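Local coordinates for VirX1 (Cyanophage Syn10, PDB 6QGM), which iodinates diverse substrates as a viral halogenase, probably of the flavin-dependent tryptophan halogenase family, at residues Ala118-Glu123 / Glu489-Tyr494; Glu128-Phe133 / Asn453-Asn458; Glu264-Asn269 / Gly315-Asp320. All blocks are in the same frame, centred on the assembly; numbering follows the deposited sequence.

Contact 1: residues Ala118-Glu123 / Glu489-Tyr494; sequences ANKYPE and ESDYYY
Lys120 reaches out from the last turn of helix 113-120 and works on two partners at once, the carboxylate of Asp491 and the ring of Tyr494. Its chain starts beside its own backbone N, runs straight through chi2 and then bends at chi3 and chi4, with NZ at the loop. Lys120 NZ lies 2.6 Å from Asp491 OD2, a hydrogen-bonded salt bridge. The ammonium comes to that oxygen from above the carboxylate plane, 58° out of it, rather than along the plane. Lys120 NZ also sits over the face of the Tyr494 ring, 4.9 Å from the centroid and 20° off the normal, a cation-pi contact. The two side chains cross at about a right angle, and the aliphatic part of the lysine rests on the root of the tyrosine, with Lys120 CD 3.9 Å from Tyr494 CB.

Tyr121 has Lys120 CB over the centre of one face of its ring, and its hydroxyl end reaches the backbone of the other segment, Tyr121 OH lying 3.8 Å from Tyr494 C. That hydroxyl is hydrogen-bonded to Glu495.

A type I turn from Asp491 to Tyr494, closed by Tyr494 N to Asp491 O at 2.8 Å, brings Asp491 and Tyr494 close together, so that one ammonium meets both. Charge is shared widely here: Asp491 OD1 pairs with Lys116, and Lys120 NZ also pairs with Asp477, a network likely to keep all four residues ionised.

The phenol of Tyr494 bonds Asp109 while its ring packs on Thr113, Lys116 and Leu117, so the contact joins the C-terminal end of helix 113-120 to the start of helix 494-512, with helix 477-484 touching Asp491 through Leu484.

Contact 2: residues Glu128-Phe133 / Asn453-Asn458; sequences ETFARF and NTWHIN
The backbones stay well apart, Phe130 and Trp455 being the closest pair with their CA atoms 12.6 Å from each other. Segment 128-133 enters a helix with few regular bonds, in which Phe133 N bonds Thr129 O, whereas 453-458 is a loop that tightens into a 3-10 turn at Ile457. Two long aromatic side chains span the gap, running in opposite senses.

They meet as a T-shaped pair: the six-membered ring of Trp455 presents its edge to the face of Phe130, with planes at 88° and centroids 5.6 Å apart. The touching corner of the indole is CZ3, 3.8 Å from Phe130 CE1, which lies in the plane of the indole. Phe130 gets its ring this far from the helix by holding CG opposite the backbone N (chi1 173°).

Phe130 also makes edge-to-face pairs with Trp114 and Phe464, and Trp455 packs on Ile466 and Ala467 of helix 462-468. The backbone N of Trp455 bonds Asn112 OD1, which holds the backbone at Trp455. In this buried aromatic cluster the pair is consistent with van der Waals contact plus a modest electrostatic term from the indole's edge C-H groups, off the centre of the Phe130 ring.

Contact 3: residues Glu264-Asn269 / Gly315-Asp320; sequences EEEMHN and GERGKD
Glu266 and Arg317 approach from opposite sides and meet in a salt bridge across the surface of the protein, one from the last turn of helix 263-266 and the other from the loop after helix 303-314. The ionic part is lopsided. Arg317 NH2 gives the good bond, 2.9 Å to Glu266 OE1 with an N-H...O angle of 162°, and OE1 lies almost exactly in the guanidinium plane, at its edge. On the carboxylate side the donor comes in on the syn side but 31° out of plane. Arg317 NH1 adds only weak bonds, 3.3 Å to Glu266 OE1 and 3.4 Å to Glu266 OE2. With the two flat groups turned 59° against each other, the coplanar, two-pronged arrangement is missed. The glutamate extends straight beyond CG, while the arginine bends once, at chi3, to deliver its guanidinium. A second, local ion pair joins Lys319 NZ to Glu316 OE1 at 2.7 Å.

Both charged ends have further hydrogen bonds. Glu266 OE2 accepts from the backbone N of Glu261 and of Asn262, and Arg317 NH1 donates to Pro259 O. The bridge thus straddles the link between strand 252-258 and helix 263-266, in the part of the halogenase fold where strands 252-258 and 290-296 run antiparallel, side by side in a seven-stranded mixed sheet. Strand 324-327, which the arginine's loop leads into, forms one border of that sheet.

Apolar contact is shared through Ile290 at the start of strand 290-296, touched by the side chains of both Glu266 and Arg317.

Backbone turns flank the bridge. Past Glu266 the helix ends in an inverse gamma turn centred on Met267, whose carbonyl bonds His518. The other opens 315-320, where Gly315, with positive phi, closes a turn through Gly318 N to Gly315 O at 2.7 Å.

In the fold
From the N terminus the chain first passes the strands and helices that begin both sheets, then reaches helix 113-120 and, directly after it, helix 129-134, where contacts 1 and 2 open. Contact 3 opens and closes next, a loop of 45 intervening residues that carries three inner strands of the seven-stranded sheet and helix 303-314. Contact 2 closes at 453-458, between helices 441-451 and 462-468, and contact 1 closes last, at 489-494. The three loops are fully nested and none cross. Contacts 1 and 2, with centres 15 Å apart, tie neighbouring early helices to the C-terminal helical region; contact 3 lies about 32 Å from contact 2, centre to centre.

Contact 1: residues Ala118-Glu123 / Glu489-Tyr494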
loop_
_atom_site.group_PDB
_atom_site.type_symbol
_atom_site.label_atom_id
_atom_site.label_comp_id
_atom_site.label_asym_id
_atom_site.label_seq_id
_atom_site.Cartn_x
_atom_site.Cartn_y
_atom_site.Cartn_z
ATOM N N ALA B 118 24.584 -4.812 -21.030
ATOM C CA ALA B 118 25.310 -3.526 -20.891
ATOM C C ALA B 118 26.587 -3.722 -20.058
ATOM O O ALA B 118 27.621 -3.136 -20.438
ATOM C CB ALA B 118 24.410 -2.484 -20.285
ATOM N N ASN B 119 26.542 -4.536 -18.994
ATOM C CA ASN B 119 27.703 -4.795 -18.097
ATOM C C ASN B 119 28.715 -5.688 -18.816
ATOM O O ASN B 119 29.915 -5.373 -18.782
ATOM C CB ASN B 119 27.275 -5.403 -16.758
ATOM C CG ASN B 119 26.783 -4.367 -15.763
ATOM O OD1 ASN B 119 27.200 -3.204 -15.807
ATOM N ND2 ASN B 119 25.901 -4.782 -14.858
ATOM N N LYS B 120 28.237 -6.763 -19.448
ATOM C CA LYS B 120 29.080 -7.792 -20.102
ATOM C C LYS B 120 29.691 -7.239 -21.390
ATOM O O LYS B 120 30.858 -7.535 -21.644
ATOM C CB LYS B 120 28.238 -9.025 -20.401
ATOM C CG LYS B 120 27.743 -9.782 -19.178
ATOM C CD LYS B 120 27.036 -11.074 -19.585
ATOM C CE LYS B 120 27.218 -12.175 -18.570
ATOM N NZ LYS B 120 26.414 -11.869 -17.375
ATOM N N TYR B 121 28.928 -6.478 -22.179
ATOM C CA TYR B 121 29.309 -6.057 -23.555
ATOM C C TYR B 121 29.073 -4.559 -23.731
ATOM O O TYR B 121 28.265 -4.144 -24.552
ATOM C CB TYR B 121 28.529 -6.896 -24.569
ATOM C CG TYR B 121 28.505 -8.375 -24.272
ATOM C CD1 TYR B 121 29.660 -9.140 -24.310
ATOM C CD2 TYR B 121 27.319 -9.014 -23.958
ATOM C CE1 TYR B 121 29.638 -10.501 -24.047
ATOM C CE2 TYR B 121 27.275 -10.373 -23.687
ATOM C CZ TYR B 121 28.439 -11.123 -23.732
ATOM O OH TYR B 121 28.371 -12.464 -23.490
ATOM N N PRO B 122 29.819 -3.710 -22.991
ATOM C CA PRO B 122 29.576 -2.265 -22.957
ATOM C C PRO B 122 29.618 -1.606 -24.342
ATOM O O PRO B 122 28.762 -0.791 -24.615
ATOM C CB PRO B 122 30.732 -1.694 -22.126
ATOM C CG PRO B 122 31.258 -2.873 -21.333
ATOM C CD PRO B 122 30.996 -4.091 -22.191
ATOM N N GLU B 123 30.596 -1.984 -25.169
ATOM C CA GLU B 123 30.792 -1.406 -26.527
ATOM C C GLU B 123 29.578 -1.716 -27.405
ATOM O O GLU B 123 29.277 -0.883 -28.255
ATOM C CB GLU B 123 32.080 -1.923 -27.169
ATOM C CG GLU B 123 33.338 -1.569 -26.391
ATOM C CD GLU B 123 33.471 -0.106 -25.979
ATOM O OE1 GLU B 123 33.081 0.786 -26.775
ATOM O OE2 GLU B 123 33.942 0.145 -24.841
ATOM N N GLU B 489 23.872 -21.799 -11.349
ATOM C CA GLU B 489 23.464 -21.362 -12.713
ATOM C C GLU B 489 24.619 -20.624 -13.386
ATOM O O GLU B 489 25.570 -20.263 -12.711
ATOM C CB GLU B 489 22.207 -20.502 -12.659
ATOM C CG GLU B 489 21.090 -21.158 -11.880
ATOM C CD GLU B 489 19.811 -20.353 -11.810
ATOM O OE1 GLU B 489 19.766 -19.219 -12.371
ATOM O OE2 GLU B 489 18.857 -20.854 -11.203
ATOM N N SER B 490 24.491 -20.429 -14.696
ATOM C CA SER B 490 25.518 -19.872 -15.602
ATOM C C SER B 490 24.872 -18.843 -16.534
ATOM O O SER B 490 23.678 -18.981 -16.879
ATOM C CB SER B 490 26.171 -20.973 -16.384
ATOM O OG SER B 490 26.843 -20.478 -17.544
ATOM N N ASP B 491 25.674 -17.858 -16.942
ATOM C CA ASP B 491 25.276 -16.729 -17.818
ATOM C C ASP B 491 25.748 -16.969 -19.258
ATOM O O ASP B 491 25.504 -16.089 -20.082
ATOM C CB ASP B 491 25.879 -15.428 -17.288
ATOM C CG ASP B 491 24.933 -14.607 -16.431
ATOM O OD1 ASP B 491 23.714 -14.921 -16.436
ATOM O OD2 ASP B 491 25.426 -13.668 -15.753
ATOM N N TYR B 492 26.396 -18.099 -19.558
ATOM C CA TYR B 492 27.038 -18.310 -20.873
ATOM C C TYR B 492 26.033 -17.999 -21.994
ATOM O O TYR B 492 26.505 -17.443 -22.991
ATOM C CB TYR B 492 27.701 -19.683 -21.023
ATOM C CG TYR B 492 28.405 -19.775 -22.360
ATOM C CD1 TYR B 492 29.532 -18.996 -22.625
ATOM C CD2 TYR B 492 27.897 -20.548 -23.404
ATOM C CE1 TYR B 492 30.148 -19.010 -23.869
ATOM C CE2 TYR B 492 28.504 -20.570 -24.649
ATOM C CZ TYR B 492 29.633 -19.804 -24.882
ATOM O OH TYR B 492 30.233 -19.844 -26.107
ATOM N N TYR B 493 24.727 -18.250 -21.824
ATOM C CA TYR B 493 23.669 -18.048 -22.856
ATOM C C TYR B 493 23.517 -16.569 -23.265
ATOM O O TYR B 493 22.813 -16.291 -24.263
ATOM C CB TYR B 493 22.330 -18.622 -22.392
ATOM C CG TYR B 493 21.644 -17.909 -21.258
ATOM C CD1 TYR B 493 22.025 -18.117 -19.944
ATOM C CD2 TYR B 493 20.585 -17.048 -21.496
ATOM C CE1 TYR B 493 21.383 -17.488 -18.888
ATOM C CE2 TYR B 493 19.924 -16.408 -20.456
ATOM C CZ TYR B 493 20.316 -16.637 -19.148
ATOM O OH TYR B 493 19.671 -16.021 -18.120
ATOM N N TYR B 494 24.160 -15.650 -22.543
ATOM C CA TYR B 494 24.157 -14.198 -22.849
ATOM C C TYR B 494 24.962 -13.954 -24.131
ATOM O O TYR B 494 24.591 -13.042 -24.895
ATOM C CB TYR B 494 24.601 -13.384 -21.623
ATOM C CG TYR B 494 23.439 -12.940 -20.771
ATOM C CD1 TYR B 494 22.831 -13.786 -19.855
ATOM C CD2 TYR B 494 22.895 -11.680 -20.947
ATOM C CE1 TYR B 494 21.732 -13.383 -19.117
ATOM C CE2 TYR B 494 21.812 -11.246 -20.202
ATOM C CZ TYR B 494 21.217 -12.105 -19.289
ATOM O OH TYR B 494 20.139 -11.679 -18.558
#

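Contact 2: residues Glu128-Phe133 / Asn453-Asn458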
loop_
_atom_site.group_PDB
_atom_site.type_symbol
_atom_site.label_atom_id
_atom_site.label_comp_id
_atom_site.label_asym_id
_atom_site.label_seq_id
_atom_site.Cartn_x
_atom_site.Cartn_y
_atom_site.Cartn_z
ATOM N N GLU B 128 21.698 4.096 -25.333
ATOM C CA GLU B 128 20.695 4.286 -26.409
ATOM C C GLU B 128 20.155 2.935 -26.892
ATOM O O GLU B 128 19.178 2.959 -27.664
ATOM C CB GLU B 128 21.260 5.075 -27.594
ATOM C CG GLU B 128 22.479 4.457 -28.249
ATOM C CD GLU B 128 23.822 4.960 -27.709
ATOM O OE1 GLU B 128 23.858 5.428 -26.532
ATOM O OE2 GLU B 128 24.848 4.864 -28.460
ATOM N N THR B 129 20.744 1.806 -26.478
ATOM C CA THR B 129 20.355 0.453 -26.961
ATOM C C THR B 129 19.203 -0.126 -26.131
ATOM O O THR B 129 18.558 -1.084 -26.650
ATOM C CB THR B 129 21.518 -0.544 -27.003
ATOM O OG1 THR B 129 22.012 -0.739 -25.675
ATOM C CG2 THR B 129 22.611 -0.095 -27.956
ATOM N N PHE B 130 18.937 0.382 -24.918
ATOM C CA PHE B 130 17.816 -0.122 -24.079
ATOM C C PHE B 130 16.510 -0.007 -24.873
ATOM O O PHE B 130 15.756 -1.020 -24.957
ATOM C CB PHE B 130 17.675 0.599 -22.739
ATOM C CG PHE B 130 16.427 0.187 -21.994
ATOM C CD1 PHE B 130 16.359 -1.039 -21.354
ATOM C CD2 PHE B 130 15.298 1.004 -21.988
ATOM C CE1 PHE B 130 15.200 -1.423 -20.698
ATOM C CE2 PHE B 130 14.147 0.627 -21.314
ATOM C CZ PHE B 130 14.098 -0.593 -20.679
ATOM N N ALA B 131 16.237 1.177 -25.443
ATOM C CA ALA B 131 14.967 1.455 -26.150
ATOM C C ALA B 131 14.839 0.495 -27.352
ATOM O O ALA B 131 13.766 -0.108 -27.529
ATOM C CB ALA B 131 14.922 2.905 -26.564
ATOM N N ARG B 132 15.916 0.351 -28.133
ATOM C CA ARG B 132 15.982 -0.552 -29.302
ATOM C C ARG B 132 15.689 -1.972 -28.847
ATOM O O ARG B 132 15.017 -2.692 -29.580
ATOM C CB ARG B 132 17.368 -0.526 -29.940
ATOM C CG ARG B 132 17.918 0.867 -30.172
ATOM C CD ARG B 132 18.567 0.954 -31.524
ATOM N NE ARG B 132 19.320 2.193 -31.633
ATOM C CZ ARG B 132 20.629 2.305 -31.485
ATOM N NH1 ARG B 132 21.379 1.239 -31.240
ATOM N NH2 ARG B 132 21.191 3.493 -31.610
ATOM N N PHE B 133 16.206 -2.349 -27.678
ATOM C CA PHE B 133 16.174 -3.734 -27.164
ATOM C C PHE B 133 14.789 -4.059 -26.606
ATOM O O PHE B 133 14.538 -5.235 -26.396
ATOM C CB PHE B 133 17.258 -3.941 -26.107
ATOM C CG PHE B 133 17.411 -5.365 -25.623
ATOM C CD1 PHE B 133 18.169 -6.282 -26.336
ATOM C CD2 PHE B 133 16.793 -5.790 -24.459
ATOM C CE1 PHE B 133 18.300 -7.593 -25.890
ATOM C CE2 PHE B 133 16.940 -7.095 -24.016
ATOM C CZ PHE B 133 17.688 -7.999 -24.727
ATOM N N ASN B 453 18.196 -4.358 -6.420
ATOM C CA ASN B 453 19.073 -4.431 -7.625
ATOM C C ASN B 453 18.269 -4.925 -8.837
ATOM O O ASN B 453 18.778 -5.772 -9.599
ATOM C CB ASN B 453 20.324 -5.277 -7.359
ATOM C CG ASN B 453 21.202 -4.704 -6.256
ATOM O OD1 ASN B 453 22.020 -5.402 -5.661
ATOM N ND2 ASN B 453 21.071 -3.421 -5.987
ATOM N N THR B 454 17.078 -4.367 -9.052
ATOM C CA THR B 454 16.116 -4.854 -10.071
ATOM C C THR B 454 15.330 -3.679 -10.653
ATOM O O THR B 454 15.087 -2.699 -9.918
ATOM C CB THR B 454 15.140 -5.881 -9.473
ATOM O OG1 THR B 454 14.444 -6.538 -10.534
ATOM C CG2 THR B 454 14.112 -5.264 -8.553
ATOM N N TRP B 455 14.926 -3.811 -11.918
ATOM C CA TRP B 455 13.829 -3.022 -12.522
ATOM C C TRP B 455 12.555 -3.863 -12.507
ATOM O O TRP B 455 12.598 -5.012 -12.060
ATOM C CB TRP B 455 14.206 -2.537 -13.923
ATOM C CG TRP B 455 15.277 -1.493 -13.935
ATOM C CD1 TRP B 455 15.830 -0.866 -12.857
ATOM C CD2 TRP B 455 15.933 -0.948 -15.091
ATOM N NE1 TRP B 455 16.803 0.006 -13.264
ATOM C CE2 TRP B 455 16.889 -0.023 -14.626
ATOM C CE3 TRP B 455 15.830 -1.170 -16.464
ATOM C CZ2 TRP B 455 17.720 0.694 -15.484
ATOM C CZ3 TRP B 455 16.669 -0.477 -17.309
ATOM C CH2 TRP B 455 17.583 0.463 -16.832
ATOM N N HIS B 456 11.460 -3.278 -12.958
ATOM C CA HIS B 456 10.099 -3.851 -12.935
ATOM C C HIS B 456 9.310 -3.161 -14.051
ATOM O O HIS B 456 9.616 -1.967 -14.329
ATOM C CB HIS B 456 9.470 -3.643 -11.557
ATOM C CG HIS B 456 8.390 -4.618 -11.232
ATOM N ND1 HIS B 456 7.231 -4.717 -11.980
ATOM C CD2 HIS B 456 8.300 -5.546 -10.250
ATOM C CE1 HIS B 456 6.477 -5.675 -11.479
ATOM N NE2 HIS B 456 7.103 -6.185 -10.397
ATOM N N ILE B 457 8.377 -3.880 -14.692
ATOM C CA ILE B 457 7.481 -3.304 -15.737
ATOM C C ILE B 457 6.607 -2.221 -15.085
ATOM O O ILE B 457 6.120 -1.361 -15.816
ATOM C CB ILE B 457 6.650 -4.389 -16.453
ATOM C CG1 ILE B 457 6.099 -5.432 -15.476
ATOM C CG2 ILE B 457 7.452 -5.026 -17.578
ATOM C CD1 ILE B 457 4.998 -6.264 -16.037
ATOM N N ASN B 458 6.459 -2.235 -13.756
ATOM C CA ASN B 458 5.761 -1.182 -12.964
ATOM C C ASN B 458 6.440 0.192 -13.082
ATOM O O ASN B 458 5.851 1.154 -12.554
ATOM C CB ASN B 458 5.718 -1.519 -11.476
ATOM C CG ASN B 458 4.826 -2.694 -11.174
ATOM O OD1 ASN B 458 3.993 -3.075 -11.994
ATOM N ND2 ASN B 458 5.002 -3.269 -9.999
#

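Contact 3: residues Glu264-Asn269 / Gly315-Asp320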
loop_
_atom_site.group_PDB
_atom_site.type_symbol
_atom_site.label_atom_id
_atom_site.label_comp_id
_atom_site.label_asym_id
_atom_site.label_seq_id
_atom_site.Cartn_x
_atom_site.Cartn_y
_atom_site.Cartn_z
ATOM N N GLU B 264 11.757 17.653 -46.028
ATOM C CA GLU B 264 11.687 16.162 -46.093
ATOM C C GLU B 264 12.604 15.601 -45.000
ATOM O O GLU B 264 12.085 14.799 -44.220
ATOM C CB GLU B 264 12.089 15.667 -47.480
ATOM C CG GLU B 264 11.080 16.036 -48.562
ATOM C CD GLU B 264 11.324 15.400 -49.924
ATOM O OE1 GLU B 264 11.924 14.304 -49.970
ATOM O OE2 GLU B 264 10.923 15.995 -50.955
ATOM N N GLU B 265 13.866 16.048 -44.919
ATOM C CA GLU B 265 14.883 15.545 -43.953
ATOM C C GLU B 265 14.522 15.927 -42.507
ATOM O O GLU B 265 14.796 15.126 -41.598
ATOM C CB GLU B 265 16.278 16.097 -44.267
ATOM C CG GLU B 265 17.001 15.397 -45.402
ATOM C CD GLU B 265 18.522 15.619 -45.416
ATOM O OE1 GLU B 265 19.119 15.819 -44.328
ATOM O OE2 GLU B 265 19.148 15.541 -46.500
ATOM N N GLU B 266 13.933 17.106 -42.301
ATOM C CA GLU B 266 13.819 17.776 -40.973
ATOM C C GLU B 266 12.516 17.411 -40.260
ATOM O O GLU B 266 12.508 17.468 -39.023
ATOM C CB GLU B 266 13.841 19.293 -41.134
ATOM C CG GLU B 266 15.208 19.889 -41.366
ATOM C CD GLU B 266 15.198 21.385 -41.096
ATOM O OE1 GLU B 266 15.169 21.770 -39.885
ATOM O OE2 GLU B 266 15.165 22.158 -42.085
ATOM N N MET B 267 11.450 17.113 -41.002
ATOM C CA MET B 267 10.097 16.856 -40.444
ATOM C C MET B 267 10.101 15.507 -39.730
ATOM O O MET B 267 9.611 14.510 -40.293
ATOM C CB MET B 267 9.030 16.868 -41.540
ATOM C CG MET B 267 7.637 16.892 -40.992
ATOM S SD MET B 267 6.429 16.753 -42.311
ATOM C CE MET B 267 6.946 18.115 -43.359
ATOM N N HIS B 268 10.630 15.494 -38.507
ATOM C CA HIS B 268 10.901 14.257 -37.740
ATOM C C HIS B 268 9.614 13.685 -37.143
ATOM O O HIS B 268 8.747 14.443 -36.669
ATOM C CB HIS B 268 12.007 14.494 -36.708
ATOM C CG HIS B 268 13.344 14.652 -37.352
ATOM N ND1 HIS B 268 14.381 15.293 -36.746
ATOM C CD2 HIS B 268 13.798 14.278 -38.567
ATOM C CE1 HIS B 268 15.422 15.300 -37.547
ATOM N NE2 HIS B 268 15.090 14.683 -38.666
ATOM N N ASN B 269 9.519 12.367 -37.300
ATOM C CA ASN B 269 8.806 11.354 -36.486
ATOM C C ASN B 269 8.770 11.611 -34.960
ATOM O O ASN B 269 8.162 10.771 -34.278
ATOM C CB ASN B 269 9.565 10.046 -36.694
ATOM C CG ASN B 269 8.663 8.888 -37.016
ATOM O OD1 ASN B 269 7.443 9.016 -36.959
ATOM N ND2 ASN B 269 9.269 7.768 -37.369
ATOM N N GLY B 315 20.849 28.572 -34.413
ATOM C CA GLY B 315 21.711 28.929 -35.561
ATOM C C GLY B 315 21.129 30.062 -36.392
ATOM O O GLY B 315 20.447 30.896 -35.809
ATOM N N GLU B 316 21.368 30.077 -37.707
ATOM C CA GLU B 316 21.009 31.203 -38.620
ATOM C C GLU B 316 19.540 31.604 -38.427
ATOM O O GLU B 316 19.273 32.823 -38.416
ATOM C CB GLU B 316 21.292 30.838 -40.082
ATOM C CG GLU B 316 22.764 30.567 -40.347
ATOM C CD GLU B 316 23.468 31.538 -41.281
ATOM O OE1 GLU B 316 22.992 32.692 -41.419
ATOM O OE2 GLU B 316 24.498 31.126 -41.892
ATOM N N ARG B 317 18.639 30.628 -38.250
ATOM C CA ARG B 317 17.172 30.860 -38.096
ATOM C C ARG B 317 16.862 31.496 -36.731
ATOM O O ARG B 317 15.740 31.964 -36.539
ATOM C CB ARG B 317 16.406 29.548 -38.279
ATOM C CG ARG B 317 16.673 28.916 -39.635
ATOM C CD ARG B 317 15.810 27.707 -39.910
ATOM N NE ARG B 317 16.421 26.487 -39.408
ATOM C CZ ARG B 317 15.930 25.258 -39.585
ATOM N NH1 ARG B 317 14.804 25.060 -40.256
ATOM N NH2 ARG B 317 16.570 24.219 -39.079
ATOM N N GLY B 318 17.834 31.502 -35.826
ATOM C CA GLY B 318 17.749 32.214 -34.541
ATOM C C GLY B 318 17.640 33.716 -34.712
ATOM O O GLY B 318 16.917 34.331 -33.916
ATOM N N LYS B 319 18.313 34.289 -35.716
ATOM C CA LYS B 319 18.561 35.758 -35.791
ATOM C C LYS B 319 17.251 36.523 -36.021
ATOM O O LYS B 319 17.043 37.539 -35.325
ATOM C CB LYS B 319 19.596 36.092 -36.870
ATOM C CG LYS B 319 21.005 35.586 -36.593
ATOM C CD LYS B 319 21.836 35.367 -37.844
ATOM C CE LYS B 319 22.916 34.321 -37.659
ATOM N NZ LYS B 319 23.292 33.701 -38.949
ATOM N N ASP B 320 16.399 36.059 -36.945
ATOM C CA ASP B 320 15.187 36.808 -37.372
ATOM C C ASP B 320 13.933 36.176 -36.768
ATOM O O ASP B 320 12.847 36.728 -36.982
ATOM C CB ASP B 320 15.120 36.907 -38.900
ATOM C CG ASP B 320 16.168 37.820 -39.518
ATOM O OD1 ASP B 320 17.192 38.087 -38.859
ATOM O OD2 ASP B 320 15.957 38.251 -40.662
#